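Long-range contacts in chitin oligosaccahride binding protein NagB1 (Paenibacillus sp. FPU-7, PDB 7EHP), which binds N,N'-diacetylchitobiose and N,N',N''-triacetylchitotriose as a solute-binding protein, probably handing these chitin oligosaccharides to a membrane transporter: residues T2-T8 and R36-V42; V10-V14 and Q229-R233; L16-M20 and R315-S320; G112-A116 and I304-Y308. One frame throughout, in Å; residues are numbered along the deposited sequence.

Contact 1. Residues T2-T8 and R36-V42; sequences TVSLRHT and RVELEGV
The imidazole of His-7 overlaps the backbone of Gly-41, whose CA lies 3.5 Å from the ring centroid in a CH-pi contact. Chi1 of 67° sets CG between the backbone N and the carbonyl carbon, which folds the ring back over the neighbouring strand. On the same sheet face Leu-5 and Leu-39 run side by side, CB of Leu-5 3.7 Å from CD2 of Leu-39, and helix 15-31 packs against this face through Leu-18 and Leu-21. The other face carries Ser-4, Arg-6, Glu-38 and Glu-40. Here Arg-6 bends at chi2 and chi3 and turns the side of its guanidinium to Glu-40: NE at 2.9 Å and NH2 at 2.7 Å both hold OE2. That oxygen lies in the guanidinium plane but is approached from above the carboxylate, the two planes being 63° apart. NH2 also serves Glu-55 and NH1 Asn-47, both of helix 44-58. An alanine here is likely to leave Glu-40 and Glu-55 without the cation they share. Between the backbones the bonds alternate, from Val-3 N to Arg-36 O at 3.1 Å through to Val-42 N on His-7 O at 2.9 Å. This parallel pairing of strands 3-7 and 37-41, bridged by helix 15-31, is a classic beta-alpha-beta unit of the periplasmic-binding-protein fold.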
loop_
_atom_site.group_PDB
_atom_site.type_symbol
_atom_site.label_atom_id
_atom_site.label_comp_id
_atom_site.label_asym_id
_atom_site.label_seq_id
_atom_site.Cartn_x
_atom_site.Cartn_y
_atom_site.Cartn_z
ATOM N N THR A 2 -10.818 26.480 -3.554
ATOM C CA THR A 2 -9.888 27.510 -4.007
ATOM C C THR A 2 -8.445 27.137 -3.650
ATOM O O THR A 2 -7.525 27.453 -4.401
ATOM C CB THR A 2 -10.239 28.875 -3.416
ATOM O OG1 THR A 2 -11.613 29.164 -3.698
ATOM C CG2 THR A 2 -9.355 29.967 -4.022
ATOM N N VAL A 3 -8.245 26.466 -2.515
ATOM C CA VAL A 3 -7.026 25.692 -2.269
ATOM C C VAL A 3 -7.410 24.219 -2.378
ATOM O O VAL A 3 -8.150 23.698 -1.533
ATOM C CB VAL A 3 -6.398 25.999 -0.906
ATOM C CG1 VAL A 3 -5.409 24.902 -0.530
ATOM C CG2 VAL A 3 -5.688 27.355 -0.934
ATOM N N SER A 4 -6.913 23.546 -3.416
ATOM C CA SER A 4 -7.338 22.187 -3.725
ATOM C C SER A 4 -6.580 21.170 -2.883
ATOM O O SER A 4 -5.362 21.276 -2.689
ATOM C CB SER A 4 -7.131 21.897 -5.211
ATOM O OG SER A 4 -5.881 22.401 -5.645
ATOM N N LEU A 5 -7.312 20.180 -2.382
ATOM C CA LEU A 5 -6.753 19.119 -1.548
ATOM C C LEU A 5 -7.192 17.804 -2.179
ATOM O O LEU A 5 -8.329 17.374 -1.979
ATOM C CB LEU A 5 -7.223 19.222 -0.098
ATOM C CG LEU A 5 -6.337 18.519 0.948
ATOM C CD1 LEU A 5 -6.714 18.907 2.384
ATOM C CD2 LEU A 5 -6.327 17.014 0.805
ATOM N N ARG A 6 -6.289 17.162 -2.917
ATOM C CA ARG A 6 -6.598 15.909 -3.602
ATOM C C ARG A 6 -6.325 14.725 -2.675
ATOM O O ARG A 6 -5.215 14.576 -2.150
ATOM C CB ARG A 6 -5.772 15.787 -4.881
ATOM C CG ARG A 6 -5.742 14.372 -5.468
ATOM C CD ARG A 6 -6.983 14.068 -6.280
ATOM N NE ARG A 6 -7.306 15.118 -7.250
ATOM C CZ ARG A 6 -6.647 15.356 -8.384
ATOM N NH1 ARG A 6 -5.599 14.616 -8.748
ATOM N NH2 ARG A 6 -7.048 16.342 -9.168
ATOM N N HIS A 7 -7.331 13.884 -2.479
ATOM C CA HIS A 7 -7.199 12.715 -1.623
ATOM C C HIS A 7 -7.856 11.526 -2.312
ATOM O O HIS A 7 -8.610 11.675 -3.281
ATOM C CB HIS A 7 -7.863 12.956 -0.268
ATOM C CG HIS A 7 -9.348 13.084 -0.373
ATOM N ND1 HIS A 7 -10.186 11.991 -0.346
ATOM C CD2 HIS A 7 -10.140 14.160 -0.589
ATOM C CE1 HIS A 7 -11.434 12.391 -0.505
ATOM N NE2 HIS A 7 -11.434 13.704 -0.650
ATOM N N THR A 8 -7.608 10.332 -1.778
ATOM C CA THR A 8 -8.169 9.118 -2.357
ATOM C C THR A 8 -9.163 8.434 -1.433
ATOM O O THR A 8 -9.493 7.259 -1.653
ATOM C CB THR A 8 -7.051 8.142 -2.732
ATOM O OG1 THR A 8 -6.347 7.752 -1.552
ATOM C CG2 THR A 8 -6.069 8.803 -3.691
ATOM N N ARG A 36 -10.607 28.969 1.637
ATOM C CA ARG A 36 -11.653 28.012 1.298
ATOM C C ARG A 36 -10.971 26.755 0.766
ATOM O O ARG A 36 -10.295 26.800 -0.268
ATOM C CB ARG A 36 -12.628 28.642 0.302
ATOM C CG ARG A 36 -13.299 29.888 0.947
ATOM C CD ARG A 36 -14.373 30.553 0.110
ATOM N NE ARG A 36 -13.902 30.870 -1.233
ATOM C CZ ARG A 36 -14.560 30.550 -2.342
ATOM N NH1 ARG A 36 -15.728 29.911 -2.265
ATOM N NH2 ARG A 36 -14.051 30.872 -3.528
ATOM N N VAL A 37 -11.088 25.649 1.503
ATOM C CA VAL A 37 -10.431 24.395 1.131
ATOM C C VAL A 37 -11.422 23.543 0.359
ATOM O O VAL A 37 -12.576 23.382 0.771
ATOM C CB VAL A 37 -9.894 23.637 2.358
ATOM C CG1 VAL A 37 -9.380 22.237 1.944
ATOM C CG2 VAL A 37 -8.785 24.458 3.039
ATOM N N GLU A 38 -10.976 22.995 -0.758
ATOM C CA GLU A 38 -11.851 22.326 -1.712
ATOM C C GLU A 38 -11.304 20.895 -1.829
ATOM O O GLU A 38 -10.334 20.630 -2.541
ATOM C CB GLU A 38 -11.850 23.197 -3.018
ATOM C CG GLU A 38 -12.311 22.702 -4.391
ATOM C CD GLU A 38 -13.817 22.475 -4.533
ATOM O OE1 GLU A 38 -14.193 21.639 -5.387
ATOM O OE2 GLU A 38 -14.618 23.110 -3.807
ATOM N N LEU A 39 -11.885 19.989 -1.047
ATOM C CA LEU A 39 -11.507 18.584 -1.092
ATOM C C LEU A 39 -11.991 17.962 -2.392
ATOM O O LEU A 39 -13.117 18.213 -2.826
ATOM C CB LEU A 39 -12.118 17.837 0.090
ATOM C CG LEU A 39 -11.532 18.041 1.482
ATOM C CD1 LEU A 39 -12.401 17.315 2.479
ATOM C CD2 LEU A 39 -10.107 17.506 1.548
ATOM N N GLU A 40 -11.135 17.149 -3.017
ATOM C CA GLU A 40 -11.497 16.406 -4.218
ATOM C C GLU A 40 -10.999 14.979 -4.041
ATOM O O GLU A 40 -9.789 14.745 -3.961
ATOM C CB GLU A 40 -10.912 17.037 -5.492
ATOM C CG GLU A 40 -11.205 16.194 -6.760
ATOM C CD GLU A 40 -10.478 16.665 -8.004
ATOM O OE1 GLU A 40 -11.091 16.616 -9.088
ATOM O OE2 GLU A 40 -9.291 17.081 -7.916
ATOM N N GLY A 41 -11.930 14.028 -3.963
ATOM C CA GLY A 41 -11.573 12.629 -3.835
ATOM C C GLY A 41 -11.540 11.947 -5.190
ATOM O O GLY A 41 -12.486 12.050 -5.974
ATOM N N VAL A 42 -10.440 11.266 -5.466
ATOM C CA VAL A 42 -10.259 10.524 -6.703
ATOM C C VAL A 42 -9.802 9.125 -6.323
ATOM O O VAL A 42 -8.906 8.972 -5.484
ATOM C CB VAL A 42 -9.242 11.218 -7.634
ATOM C CG1 VAL A 42 -8.955 10.373 -8.871
ATOM C CG2 VAL A 42 -9.744 12.613 -8.034
#

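Contact 2. Residues V10-V14 and Q229-R233; sequences VRDDV and QYAFR
Residues 10-14 form a loop without regular structure that leads into helix 15-31, while residues 229-233 are the last turn of helix 225-233; the backbones stay apart, the nearest CA atoms being those of Asp-13 and Gln-229 at 10.3 Å. Long side chains therefore span the gap. Arg-11 meets the Gln-229 amide end-on, NH1 at 2.9 Å and NH2 at 3.0 Å from the single oxygen OE1, which lies in the guanidinium plane although the guanidinium and amide planes are 40° apart. The amide is fixed at its other end too, NE2 bonding to Asp-242. Arg-11 NH2 also reaches Asp-13 OD2 at 2.9 Å, on its anti lone pair. The same oxygen takes Arg-233 NH1 at 2.8 Å in a fairly straight bond (167°), this time from above the carboxylate plane. The extended chain of Arg-233 comes from the opposite direction to Asp-13, and CD1 of Tyr-230 lies over one face of the Arg-233 guanidinium, toward its rim. Asp-13 OD1 pairs with Lys-255 and accepts a hydrogen bond from a water. A leucine in place of Arg-11 would probably strip Gln-229 OE1 of both donors and leave Asp-13 OD2 with one cation fewer. The resulting salt-bridge network of Arg-11, Asp-13 and Arg-233 joins the loop beside the sugar, Arg-11 lying about 6 Å from a bound NAG (nearest atoms), to helix 225-233.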
loop_
_atom_site.group_PDB
_atom_site.type_symbol
_atom_site.label_atom_id
_atom_site.label_comp_id
_atom_site.label_asym_id
_atom_site.label_seq_id
_atom_site.Cartn_x
_atom_site.Cartn_y
_atom_site.Cartn_z
ATOM N N VAL A 10 -12.291 7.746 -0.883
ATOM C CA VAL A 10 -13.564 7.902 -1.585
ATOM C C VAL A 10 -14.588 6.828 -1.236
ATOM O O VAL A 10 -15.786 7.046 -1.477
ATOM C CB VAL A 10 -13.359 7.954 -3.114
ATOM C CG1 VAL A 10 -12.498 9.159 -3.481
ATOM C CG2 VAL A 10 -12.750 6.616 -3.631
ATOM N N ARG A 11 -14.169 5.694 -0.674
ATOM C CA ARG A 11 -15.089 4.617 -0.330
ATOM C C ARG A 11 -15.906 4.972 0.907
ATOM O O ARG A 11 -15.391 5.598 1.843
ATOM C CB ARG A 11 -14.297 3.328 -0.075
ATOM C CG ARG A 11 -14.013 2.557 -1.343
ATOM C CD ARG A 11 -13.252 1.265 -1.087
ATOM N NE ARG A 11 -13.900 0.342 -0.151
ATOM C CZ ARG A 11 -13.244 -0.666 0.431
ATOM N NH1 ARG A 11 -11.953 -0.842 0.157
ATOM N NH2 ARG A 11 -13.861 -1.488 1.281
ATOM N N ASP A 12 -17.187 4.565 0.916
ATOM C CA ASP A 12 -17.999 4.744 2.119
ATOM C C ASP A 12 -17.372 4.042 3.313
ATOM O O ASP A 12 -17.465 4.529 4.449
ATOM C CB ASP A 12 -19.426 4.210 1.928
ATOM C CG ASP A 12 -20.205 4.938 0.847
ATOM O OD1 ASP A 12 -19.943 6.132 0.546
ATOM O OD2 ASP A 12 -21.100 4.280 0.288
ATOM N N ASP A 13 -16.762 2.871 3.086
ATOM C CA ASP A 13 -16.120 2.162 4.187
ATOM C C ASP A 13 -15.037 3.001 4.875
ATOM O O ASP A 13 -14.791 2.806 6.070
ATOM C CB ASP A 13 -15.511 0.838 3.707
ATOM C CG ASP A 13 -16.541 -0.267 3.557
ATOM O OD1 ASP A 13 -17.664 -0.147 4.127
ATOM O OD2 ASP A 13 -16.223 -1.256 2.866
ATOM N N VAL A 14 -14.351 3.898 4.154
ATOM C CA VAL A 14 -13.305 4.709 4.798
ATOM C C VAL A 14 -13.824 6.101 5.158
ATOM O O VAL A 14 -13.056 7.071 5.201
ATOM C CB VAL A 14 -12.027 4.818 3.937
ATOM C CG1 VAL A 14 -11.394 3.435 3.715
ATOM C CG2 VAL A 14 -12.280 5.559 2.605
ATOM N N GLN A 229 -12.307 -7.561 0.468
ATOM C CA GLN A 229 -12.518 -7.200 1.859
ATOM C C GLN A 229 -13.922 -7.574 2.310
ATOM O O GLN A 229 -14.117 -7.997 3.456
ATOM C CB GLN A 229 -12.243 -5.704 2.042
ATOM C CG GLN A 229 -10.763 -5.372 1.780
ATOM C CD GLN A 229 -10.444 -3.889 1.790
ATOM O OE1 GLN A 229 -11.332 -3.042 1.895
ATOM N NE2 GLN A 229 -9.161 -3.566 1.703
ATOM N N TYR A 230 -14.912 -7.452 1.421
ATOM C CA TYR A 230 -16.231 -7.974 1.760
ATOM C C TYR A 230 -16.144 -9.460 2.091
ATOM O O TYR A 230 -16.614 -9.900 3.149
ATOM C CB TYR A 230 -17.214 -7.759 0.611
ATOM C CG TYR A 230 -17.427 -6.346 0.111
ATOM C CD1 TYR A 230 -17.209 -5.226 0.920
ATOM C CD2 TYR A 230 -17.893 -6.139 -1.186
ATOM C CE1 TYR A 230 -17.445 -3.918 0.413
ATOM C CE2 TYR A 230 -18.115 -4.862 -1.693
ATOM C CZ TYR A 230 -17.896 -3.761 -0.905
ATOM O OH TYR A 230 -18.143 -2.532 -1.467
ATOM N N ALA A 231 -15.531 -10.249 1.195
ATOM C CA ALA A 231 -15.512 -11.701 1.369
ATOM C C ALA A 231 -14.876 -12.078 2.691
ATOM O O ALA A 231 -15.410 -12.909 3.434
ATOM C CB ALA A 231 -14.773 -12.380 0.212
ATOM N N PHE A 232 -13.738 -11.453 3.015
ATOM C CA PHE A 232 -13.073 -11.756 4.274
ATOM C C PHE A 232 -13.913 -11.321 5.473
ATOM O O PHE A 232 -14.099 -12.086 6.428
ATOM C CB PHE A 232 -11.700 -11.094 4.314
ATOM C CG PHE A 232 -10.942 -11.386 5.566
ATOM C CD1 PHE A 232 -10.509 -12.687 5.837
ATOM C CD2 PHE A 232 -10.685 -10.379 6.489
ATOM C CE1 PHE A 232 -9.817 -12.978 6.998
ATOM C CE2 PHE A 232 -10.004 -10.651 7.659
ATOM C CZ PHE A 232 -9.556 -11.963 7.915
ATOM N N ARG A 233 -14.404 -10.080 5.471
ATOM C CA ARG A 233 -15.086 -9.613 6.674
ATOM C C ARG A 233 -16.449 -10.279 6.854
ATOM O O ARG A 233 -16.954 -10.348 7.982
ATOM C CB ARG A 233 -15.213 -8.084 6.658
ATOM C CG ARG A 233 -16.477 -7.530 6.036
ATOM C CD ARG A 233 -16.410 -5.995 5.962
ATOM N NE ARG A 233 -17.520 -5.452 5.186
ATOM C CZ ARG A 233 -17.492 -4.290 4.543
ATOM N NH1 ARG A 233 -16.398 -3.531 4.567
ATOM N NH2 ARG A 233 -18.555 -3.897 3.863
HETATM O O HOH W 1 -19.875 -1.563 3.609
#

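Contact 3. Residues L16-M20 and R315-S320; sequences LRLKM and RQLKES. With NAG (2-acetamido-2-deoxy-beta-D-glucopyranose), chain C.
The acetamido oxygen O7 of the bound NAG is gripped by two nitrogens of Arg-17, NH1 at 3.0 Å and NH2 at 2.9 Å, and lies in the plane of the guanidinium. The same sugar is also hydrogen-bonded to Asp-44 and Asn-284, and Arg-17 is one of the residues lining the glycan pocket. Behind this first-shell arginine stands Gln-316. Two waters join them, each donating to Gln-316 OE1: one accepts from Arg-17 NE at 2.7 Å, the other, over longer bonds, from NH2. The amide of Gln-316 is itself tied through NE2 to Thr-115 O, so a second-shell residue probably steadies the sugar-binding group. Apolar contact is carried largely by Met-20, which slides past Arg-315 in the opposite direction. Met-20 CG sits 3.8 Å above the centre of the Arg-315 guanidinium, SD lies beside CG and CD of the arginine, and CE reaches Gln-316 OE1. With CG anti to the backbone N (chi1 172°), the extended Arg-315 reaches across helix 15-31, which lays its guanidinium beside Met-20. At the guanidinium edge a third water accepts from Arg-315 NH2 at 2.8 Å and donates to Leu-16 O and, at 2.6 Å, to Glu-319 OE2; NH2 also pairs with Asp-23. Leu-16 lays CB against Glu-319 OE2 and Ser-320 OG, both at 3.9 Å. The segments of helices 15-31 and 310-320 run nearly antiparallel at 153°, their axes 10.6 Å apart, with Ile-322, just after helix 310-320, touching both Arg-17 and Gln-316.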
loop_
_atom_site.group_PDB
_atom_site.type_symbol
_atom_site.label_atom_id
_atom_site.label_comp_id
_atom_site.label_asym_id
_atom_site.label_seq_id
_atom_site.Cartn_x
_atom_site.Cartn_y
_atom_site.Cartn_z
ATOM N N LEU A 16 -14.620 7.468 7.955
ATOM C CA LEU A 16 -13.961 8.149 9.073
ATOM C C LEU A 16 -12.675 8.844 8.630
ATOM O O LEU A 16 -12.352 9.933 9.131
ATOM C CB LEU A 16 -13.672 7.161 10.204
ATOM C CG LEU A 16 -14.917 6.683 10.949
ATOM C CD1 LEU A 16 -14.565 5.484 11.814
ATOM C CD2 LEU A 16 -15.517 7.809 11.794
ATOM N N ARG A 17 -11.947 8.254 7.672
ATOM C CA ARG A 17 -10.734 8.900 7.165
ATOM C C ARG A 17 -11.059 10.187 6.409
ATOM O O ARG A 17 -10.313 11.168 6.509
ATOM C CB ARG A 17 -9.954 7.941 6.265
ATOM C CG ARG A 17 -9.476 6.676 6.974
ATOM C CD ARG A 17 -8.465 5.918 6.131
ATOM N NE ARG A 17 -7.121 6.479 6.250
ATOM C CZ ARG A 17 -6.036 5.925 5.717
ATOM N NH1 ARG A 17 -6.149 4.800 5.027
ATOM N NH2 ARG A 17 -4.844 6.496 5.860
ATOM N N LEU A 18 -12.157 10.204 5.641
ATOM C CA LEU A 18 -12.547 11.439 4.964
ATOM C C LEU A 18 -13.057 12.473 5.962
ATOM O O LEU A 18 -12.728 13.663 5.862
ATOM C CB LEU A 18 -13.607 11.171 3.903
ATOM C CG LEU A 18 -14.107 12.373 3.083
ATOM C CD1 LEU A 18 -12.979 13.292 2.588
ATOM C CD2 LEU A 18 -14.973 11.892 1.925
ATOM N N LYS A 19 -13.859 12.035 6.929
ATOM C CA LYS A 19 -14.319 12.936 7.977
ATOM C C LYS A 19 -13.146 13.604 8.689
ATOM O O LYS A 19 -13.221 14.793 9.032
ATOM C CB LYS A 19 -15.203 12.171 8.963
ATOM C CG LYS A 19 -15.734 13.015 10.109
ATOM C CD LYS A 19 -16.495 14.237 9.606
ATOM C CE LYS A 19 -17.439 14.763 10.692
ATOM N NZ LYS A 19 -16.654 15.443 11.760
ATOM N N MET A 20 -12.038 12.874 8.887
ATOM C CA MET A 20 -10.852 13.498 9.475
ATOM C C MET A 20 -10.284 14.556 8.538
ATOM O O MET A 20 -9.911 15.650 8.978
ATOM C CB MET A 20 -9.791 12.449 9.821
ATOM C CG MET A 20 -8.678 12.953 10.745
ATOM S SD MET A 20 -7.436 11.724 11.275
ATOM C CE MET A 20 -6.167 11.960 10.023
ATOM N N ARG A 315 -5.634 9.548 16.286
ATOM C CA ARG A 315 -7.035 9.433 15.895
ATOM C C ARG A 315 -7.217 8.372 14.808
ATOM O O ARG A 315 -8.078 7.487 14.916
ATOM C CB ARG A 315 -7.548 10.797 15.431
ATOM C CG ARG A 315 -8.942 10.757 14.823
ATOM C CD ARG A 315 -9.552 12.148 14.701
ATOM N NE ARG A 315 -10.784 12.129 13.901
ATOM C CZ ARG A 315 -11.438 13.217 13.505
ATOM N NH1 ARG A 315 -10.984 14.422 13.849
ATOM N NH2 ARG A 315 -12.546 13.108 12.775
ATOM N N GLN A 316 -6.406 8.438 13.753
ATOM C CA GLN A 316 -6.577 7.500 12.652
ATOM C C GLN A 316 -6.164 6.099 13.067
ATOM O O GLN A 316 -6.673 5.114 12.522
ATOM C CB GLN A 316 -5.794 7.966 11.427
ATOM C CG GLN A 316 -4.291 7.965 11.647
ATOM C CD GLN A 316 -3.523 8.254 10.382
ATOM O OE1 GLN A 316 -4.052 8.875 9.453
ATOM N NE2 GLN A 316 -2.263 7.802 10.329
ATOM N N LEU A 317 -5.271 5.986 14.053
ATOM C CA LEU A 317 -4.934 4.669 14.588
ATOM C C LEU A 317 -6.113 4.083 15.355
ATOM O O LEU A 317 -6.508 2.933 15.130
ATOM C CB LEU A 317 -3.701 4.764 15.490
ATOM C CG LEU A 317 -3.387 3.471 16.247
ATOM C CD1 LEU A 317 -3.045 2.358 15.246
ATOM C CD2 LEU A 317 -2.245 3.661 17.241
ATOM N N LYS A 318 -6.693 4.882 16.255
ATOM C CA LYS A 318 -7.796 4.440 17.099
ATOM C C LYS A 318 -9.057 4.201 16.283
ATOM O O LYS A 318 -9.763 3.207 16.495
ATOM C CB LYS A 318 -8.045 5.494 18.180
ATOM C CG LYS A 318 -9.105 5.172 19.230
ATOM C CD LYS A 318 -9.463 6.445 20.005
ATOM C CE LYS A 318 -10.376 6.188 21.194
ATOM N NZ LYS A 318 -10.695 7.471 21.905
ATOM N N GLU A 319 -9.351 5.101 15.339
ATOM C CA GLU A 319 -10.597 5.045 14.584
ATOM C C GLU A 319 -10.574 4.003 13.475
ATOM O O GLU A 319 -11.613 3.418 13.146
ATOM C CB GLU A 319 -10.880 6.409 13.964
ATOM C CG GLU A 319 -11.477 7.409 14.908
ATOM C CD GLU A 319 -11.823 8.694 14.211
ATOM O OE1 GLU A 319 -12.348 9.607 14.894
ATOM O OE2 GLU A 319 -11.550 8.794 12.986
ATOM N N SER A 320 -9.420 3.783 12.872
ATOM C CA SER A 320 -9.381 3.079 11.613
ATOM C C SER A 320 -8.216 2.110 11.495
ATOM O O SER A 320 -8.108 1.447 10.466
ATOM C CB SER A 320 -9.343 4.092 10.456
ATOM O OG SER A 320 -10.580 4.775 10.296
HETATM C C1 NAG C . -4.478 4.064 1.194
HETATM C C2 NAG C . -3.030 3.817 1.609
HETATM C C3 NAG C . -2.206 3.369 0.401
HETATM C C4 NAG C . -2.904 2.253 -0.384
HETATM C C5 NAG C . -4.395 2.561 -0.577
HETATM C C6 NAG C . -5.204 1.457 -1.226
HETATM C C7 NAG C . -2.557 5.315 3.508
HETATM C C8 NAG C . -1.841 6.558 3.950
HETATM N N2 NAG C . -2.437 5.002 2.213
HETATM O O1 NAG C . -5.208 4.511 2.283
HETATM O O3 NAG C . -0.914 2.967 0.851
HETATM O O4 NAG C . -2.349 2.252 -1.695
HETATM O O5 NAG C . -5.024 2.871 0.674
HETATM O O6 NAG C . -6.473 1.957 -1.640
HETATM O O7 NAG C . -3.224 4.635 4.288
HETATM O O HOH W 2 -13.012 10.545 11.767
HETATM O O HOH W 3 -6.727 8.501 7.998
HETATM O O HOH W 4 -4.099 9.474 6.339
#

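Contact 4. Residues G112-A116 and I304-Y308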
loop_
_atom_site.group_PDB
_atom_site.type_symbol
_atom_site.label_atom_id
_atom_site.label_comp_id
_atom_site.label_asym_id
_atom_site.label_seq_id
_atom_site.Cartn_x
_atom_site.Cartn_y
_atom_site.Cartn_z
ATOM N N GLY A 112 7.811 15.224 0.326
ATOM C CA GLY A 112 6.501 14.779 0.757
ATOM C C GLY A 112 6.614 14.246 2.163
ATOM O O GLY A 112 7.717 14.083 2.701
ATOM N N LEU A 113 5.455 13.988 2.765
ATOM C CA LEU A 113 5.393 13.501 4.142
ATOM C C LEU A 113 4.466 12.296 4.197
ATOM O O LEU A 113 3.281 12.414 3.818
ATOM C CB LEU A 113 4.923 14.606 5.102
ATOM C CG LEU A 113 5.798 15.863 5.214
ATOM C CD1 LEU A 113 5.139 16.944 6.092
ATOM C CD2 LEU A 113 7.208 15.521 5.715
ATOM N N PRO A 114 4.939 11.136 4.659
ATOM C CA PRO A 114 4.048 9.982 4.795
ATOM C C PRO A 114 3.081 10.197 5.941
ATOM O O PRO A 114 3.461 10.687 7.010
ATOM C CB PRO A 114 5.014 8.828 5.096
ATOM C CG PRO A 114 6.136 9.500 5.805
ATOM C CD PRO A 114 6.320 10.797 5.051
ATOM N N THR A 115 1.816 9.846 5.710
ATOM C CA THR A 115 0.833 9.937 6.779
ATOM C C THR A 115 0.674 8.634 7.523
ATOM O O THR A 115 0.001 8.617 8.555
ATOM C CB THR A 115 -0.550 10.337 6.253
ATOM O OG1 THR A 115 -0.949 9.419 5.231
ATOM C CG2 THR A 115 -0.566 11.798 5.737
ATOM N N ALA A 116 1.228 7.541 6.994
ATOM C CA ALA A 116 1.051 6.231 7.592
ATOM C C ALA A 116 2.307 5.394 7.400
ATOM O O ALA A 116 3.079 5.604 6.465
ATOM C CB ALA A 116 -0.133 5.478 6.979
ATOM N N ILE A 304 -0.062 20.770 7.159
ATOM C CA ILE A 304 1.024 19.984 7.740
ATOM C C ILE A 304 0.939 19.993 9.259
ATOM O O ILE A 304 1.054 18.945 9.912
ATOM C CB ILE A 304 2.374 20.517 7.239
ATOM C CG1 ILE A 304 2.524 20.214 5.751
ATOM C CG2 ILE A 304 3.513 19.903 8.036
ATOM C CD1 ILE A 304 3.743 20.846 5.129
ATOM N N LYS A 305 0.706 21.166 9.845
ATOM C CA LYS A 305 0.686 21.269 11.299
ATOM C C LYS A 305 -0.437 20.435 11.899
ATOM O O LYS A 305 -0.271 19.832 12.964
ATOM C CB LYS A 305 0.554 22.737 11.715
ATOM C CG LYS A 305 0.791 22.947 13.191
ATOM C CD LYS A 305 0.960 24.414 13.524
ATOM C CE LYS A 305 0.745 24.631 15.015
ATOM N NZ LYS A 305 0.647 26.066 15.379
ATOM N N ILE A 306 -1.584 20.370 11.223
ATOM C CA ILE A 306 -2.711 19.626 11.773
ATOM C C ILE A 306 -2.591 18.133 11.453
ATOM O O ILE A 306 -2.670 17.283 12.349
ATOM C CB ILE A 306 -4.034 20.228 11.258
ATOM C CG1 ILE A 306 -4.133 21.696 11.692
ATOM C CG2 ILE A 306 -5.231 19.450 11.775
ATOM C CD1 ILE A 306 -4.917 22.591 10.735
ATOM N N MET A 307 -2.379 17.784 10.179
ATOM C CA MET A 307 -2.343 16.364 9.806
ATOM C C MET A 307 -1.196 15.633 10.498
ATOM O O MET A 307 -1.372 14.530 11.029
ATOM C CB MET A 307 -2.229 16.224 8.287
ATOM C CG MET A 307 -2.022 14.784 7.766
ATOM S SD MET A 307 -3.405 13.684 8.139
ATOM C CE MET A 307 -4.410 13.867 6.672
ATOM N N TYR A 308 -0.015 16.233 10.509
ATOM C CA TYR A 308 1.176 15.570 11.025
ATOM C C TYR A 308 1.376 15.965 12.486
ATOM O O TYR A 308 2.345 16.610 12.880
ATOM C CB TYR A 308 2.375 15.905 10.154
ATOM C CG TYR A 308 2.153 15.478 8.729
ATOM C CD1 TYR A 308 2.321 14.150 8.358
ATOM C CD2 TYR A 308 1.768 16.399 7.756
ATOM C CE1 TYR A 308 2.095 13.739 7.056
ATOM C CE2 TYR A 308 1.542 16.000 6.450
ATOM C CZ TYR A 308 1.715 14.667 6.107
ATOM O OH TYR A 308 1.511 14.255 4.815
#
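The ring of Tyr-308 is sandwiched between Met-307 CG, centred over one face, and Leu-113 CD1 on the opposite face, the latter a CH-pi contact at 3.9 Å from the centroid. At the rim, Pro-114 O comes to 3.3 Å from Tyr-308 CE1. The contact joins strand 109-125 of the mixed sheet to the end of helix 294-307, within the alpha/beta architecture of the periplasmic-binding-protein fold. Tyr-308 is the first residue to leave helical geometry, and with CG anti to its carbonyl carbon (chi1 -59°) the ring is directed at the strand. Leu-113 does most to cover the ring: its CB lies 3.4 Å from Tyr-308 CZ, a close approach, while CD1 spreads over the CE2 side and goes on to meet Ile-304 CG2 at 3.9 Å. Thr-115 brings its methyl CG2 obliquely to the phenol, 3.3 Å from Tyr-308 OH, and also lays it against Met-307 CG. All six touching residues are buried. Thr-115 and the adjoining Ala-116 belong to the glycan pocket and touch a bound NAG, so this buried packing adjoins the sugar site through Thr-115 and Ala-116. Tyr-286 of strand 277-288 packs against Thr-115, Met-307 and Tyr-308, while helix 86-92 covers Leu-113 and Ile-304. The polar end of the ring is fixed by the Tyr-308 hydroxyl, which donates to Leu-113 O at 2.7 Å from above the carbonyl plane.

In the fold
Contacts 1, 2 and 3 begin in immediate succession along the chain, as strand 3-7, the loop 10-14 and helix 15-31, but find partners far apart in sequence. Contact 1 closes before contact 4 opens, and contact 4 lies between the two segments of contact 3. Contacts 1 and 4 reach the same mixed sheet, their centres about 15 Å apart. Helix 15-31 links contact 1 to contact 3 through Leu-18, which packs on His-7 and Leu-39; contacts 3 and 4, about 14 Å between centres, meet where Met-20 touches Met-307. Contact 2 reaches farther off, to helix 225-233. Contacts 3 and 4 thus each supply the glycan pocket, with Arg-17 and Thr-115, which Gln-316 connects through its amide and two waters.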